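Local coordinates for amino acid adenylation domain-containing protein (PDB 6ULY) that probably activates a keto acid as its acyl adenylate, serving as the adenylation domain of a keto acid-selecting nonribosomal peptide synthetase module, at residues A[197-202]-A[336-341]. Numbering follows the deposited sequence.
With QA7 (5'-O-{(S)-hydroxy[(4-methyl-2-oxopentanoyl)oxy]phosphoryl}adenosine), chain C.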
loop_
_atom_site.group_PDB
_atom_site.type_symbol
_atom_site.label_atom_id
_atom_site.label_comp_id
_atom_site.label_asym_id
_atom_site.label_seq_id
_atom_site.Cartn_x
_atom_site.Cartn_y
_atom_site.Cartn_z
ATOM N N LEU A 197 17.843 5.862 -22.512
ATOM C CA LEU A 197 18.670 6.740 -23.333
ATOM C C LEU A 197 18.006 8.086 -23.568
ATOM O O LEU A 197 18.697 9.102 -23.712
ATOM C CB LEU A 197 18.981 6.073 -24.669
ATOM C CG LEU A 197 20.052 4.984 -24.628
ATOM C CD1 LEU A 197 20.136 4.288 -25.975
ATOM C CD2 LEU A 197 21.394 5.571 -24.242
ATOM N N ALA A 198 16.673 8.117 -23.618
ATOM C CA ALA A 198 15.973 9.385 -23.775
ATOM C C ALA A 198 16.218 10.292 -22.577
ATOM O O ALA A 198 16.404 11.505 -22.732
ATOM C CB ALA A 198 14.475 9.140 -23.961
ATOM N N ASN A 199 16.209 9.722 -21.371
ATOM C CA ASN A 199 16.554 10.506 -20.191
ATOM C C ASN A 199 18.021 10.912 -20.219
ATOM O O ASN A 199 18.363 12.059 -19.904
ATOM C CB ASN A 199 16.248 9.710 -18.924
ATOM C CG ASN A 199 16.506 10.507 -17.666
ATOM O OD1 ASN A 199 17.652 10.761 -17.301
ATOM N ND2 ASN A 199 15.438 10.911 -16.997
ATOM N N VAL A 200 18.903 9.987 -20.597
ATOM C CA VAL A 200 20.323 10.310 -20.679
ATOM C C VAL A 200 20.542 11.471 -21.641
ATOM O O VAL A 200 21.214 12.455 -21.315
ATOM C CB VAL A 200 21.127 9.068 -21.100
ATOM C CG1 VAL A 200 22.485 9.472 -21.634
ATOM C CG2 VAL A 200 21.274 8.106 -19.927
ATOM N N LYS A 201 19.964 11.375 -22.843
ATOM C CA LYS A 201 20.177 12.415 -23.845
ATOM C C LYS A 201 19.550 13.730 -23.414
ATOM O O LYS A 201 20.137 14.798 -23.610
ATOM C CB LYS A 201 19.624 11.955 -25.192
ATOM C CG LYS A 201 20.366 10.751 -25.751
ATOM C CD LYS A 201 19.708 10.191 -26.999
ATOM C CE LYS A 201 20.524 9.036 -27.560
ATOM N NZ LYS A 201 19.882 8.401 -28.736
ATOM N N GLY A 202 18.357 13.680 -22.822
ATOM C CA GLY A 202 17.775 14.893 -22.275
ATOM C C GLY A 202 18.620 15.480 -21.161
ATOM O O GLY A 202 18.827 16.694 -21.097
ATOM N N ILE A 336 10.488 7.182 -14.501
ATOM C CA ILE A 336 10.743 8.087 -15.618
ATOM C C ILE A 336 12.247 8.212 -15.847
ATOM O O ILE A 336 12.727 9.220 -16.382
ATOM C CB ILE A 336 10.084 9.459 -15.373
ATOM C CG1 ILE A 336 10.605 10.091 -14.080
ATOM C CG2 ILE A 336 8.555 9.318 -15.295
ATOM C CD1 ILE A 336 9.960 11.416 -13.744
ATOM N N SER A 337 13.000 7.181 -15.443
ATOM C CA SER A 337 14.422 7.037 -15.760
ATOM C C SER A 337 15.300 8.083 -15.075
ATOM O O SER A 337 16.329 8.485 -15.623
ATOM C CB SER A 337 14.658 7.081 -17.273
ATOM O OG SER A 337 13.984 6.019 -17.921
ATOM N N SER A 338 14.910 8.508 -13.871
ATOM C CA SER A 338 15.680 9.420 -13.024
ATOM C C SER A 338 15.228 10.860 -13.263
ATOM O O SER A 338 14.027 11.113 -13.408
ATOM C CB SER A 338 17.200 9.239 -13.223
ATOM O OG SER A 338 17.734 9.995 -14.300
ATOM N N ALA A 339 16.159 11.811 -13.278
ATOM C CA ALA A 339 15.774 13.215 -13.224
ATOM C C ALA A 339 15.142 13.670 -14.533
ATOM O O ALA A 339 15.544 13.248 -15.618
ATOM C CB ALA A 339 16.986 14.083 -12.905
ATOM N N VAL A 340 14.138 14.543 -14.418
ATOM C CA VAL A 340 13.491 15.153 -15.573
ATOM C C VAL A 340 13.421 16.667 -15.464
ATOM O O VAL A 340 12.988 17.324 -16.412
ATOM C CB VAL A 340 12.081 14.568 -15.795
ATOM C CG1 VAL A 340 12.175 13.086 -16.140
ATOM C CG2 VAL A 340 11.200 14.784 -14.566
ATOM N N VAL A 341 13.839 17.244 -14.337
ATOM C CA VAL A 341 13.939 18.689 -14.167
ATOM C C VAL A 341 15.258 19.002 -13.475
ATOM O O VAL A 341 15.693 18.263 -12.586
ATOM C CB VAL A 341 12.760 19.267 -13.355
ATOM C CG1 VAL A 341 11.474 19.223 -14.165
ATOM C CG2 VAL A 341 12.593 18.523 -12.038
HETATM C C01 QA7 C . 16.933 13.376 -9.246
HETATM C C02 QA7 C . 16.996 11.948 -8.853
HETATM C C03 QA7 C . 17.551 11.122 -9.981
HETATM C C04 QA7 C . 15.627 11.621 -8.350
HETATM C C05 QA7 C . 15.046 10.289 -8.708
HETATM C C06 QA7 C . 14.495 9.420 -7.627
HETATM C C10 QA7 C . 11.179 9.216 -6.616
HETATM C C11 QA7 C . 10.498 9.982 -5.699
HETATM C C12 QA7 C . 9.629 11.070 -6.460
HETATM C C13 QA7 C . 9.547 11.995 -5.663
HETATM C C14 QA7 C . 10.893 11.946 -4.716
HETATM C C16 QA7 C . 12.676 12.901 -5.972
HETATM C C18 QA7 C . 12.667 14.922 -5.294
HETATM C C19 QA7 C . 12.859 16.269 -5.006
HETATM C C21 QA7 C . 11.163 16.211 -3.557
HETATM C C23 QA7 C . 11.692 14.280 -4.658
HETATM N N15 QA7 C . 11.729 13.014 -5.092
HETATM N N17 QA7 C . 13.261 14.054 -6.110
HETATM N N20 QA7 C . 12.095 16.861 -4.155
HETATM N N22 QA7 C . 10.945 14.966 -3.777
HETATM N N24 QA7 C . 13.872 16.972 -5.668
HETATM O O07 QA7 C . 13.846 8.265 -7.888
HETATM O O09 QA7 C . 11.926 8.224 -6.017
HETATM O O25 QA7 C . 11.439 10.832 -4.907
HETATM O O26 QA7 C . 8.477 11.904 -4.702
HETATM O O27 QA7 C . 8.290 10.623 -6.980
HETATM O O28 QA7 C . 13.816 6.565 -6.201
HETATM O O29 QA7 C . 12.160 6.554 -7.699
HETATM O O30 QA7 C . 14.632 9.752 -6.559
HETATM O O31 QA7 C . 14.992 9.974 -9.797
HETATM P P08 QA7 C . 12.933 7.412 -6.910
#
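Helix segment 197-202 and strand segment 338-341 approach to 8.9 Å with their directions at 50°, and the two backbones come nearest where Asn199 faces Ser337, with their CA atoms 6.0 Å apart. From 197-202, Asn199 alone touches 336-341. With CG anti to the backbone N (chi1 -176°), its amide extends from the helix into the turn that leads into the strand. Asn199 ND2 donates to Ala339 O at 2.7 Å, a bond bent to 139° at the hydrogen, with the nitrogen lying above the plane of the Ala339 carbonyl. A weak second bond runs from Asn199 ND2 to Ile336 O at 3.3 Å; Ile336 O also bonds Thr416 OG1. At the base of the amide, CB of Asn199 packs on CB of Ser337 at 3.5 Å, while Ser337 OG turns to the carbonyl oxygen of Thr416. On the ligand side, Ala339 CB touches C01 of the keto acyl adenylate at 3.7 Å, and Ser338 CB lies 3.8 Å from its C03. One buried amide thus joins, firmly to Ala339 O and weakly to Ile336 O, the carbonyls that flank the Ser337-Ser338 G1 bulge in sequence; since Ala339 lines the acyl pocket, this is consistent with a second-shell role for Asn199 in positioning that wall.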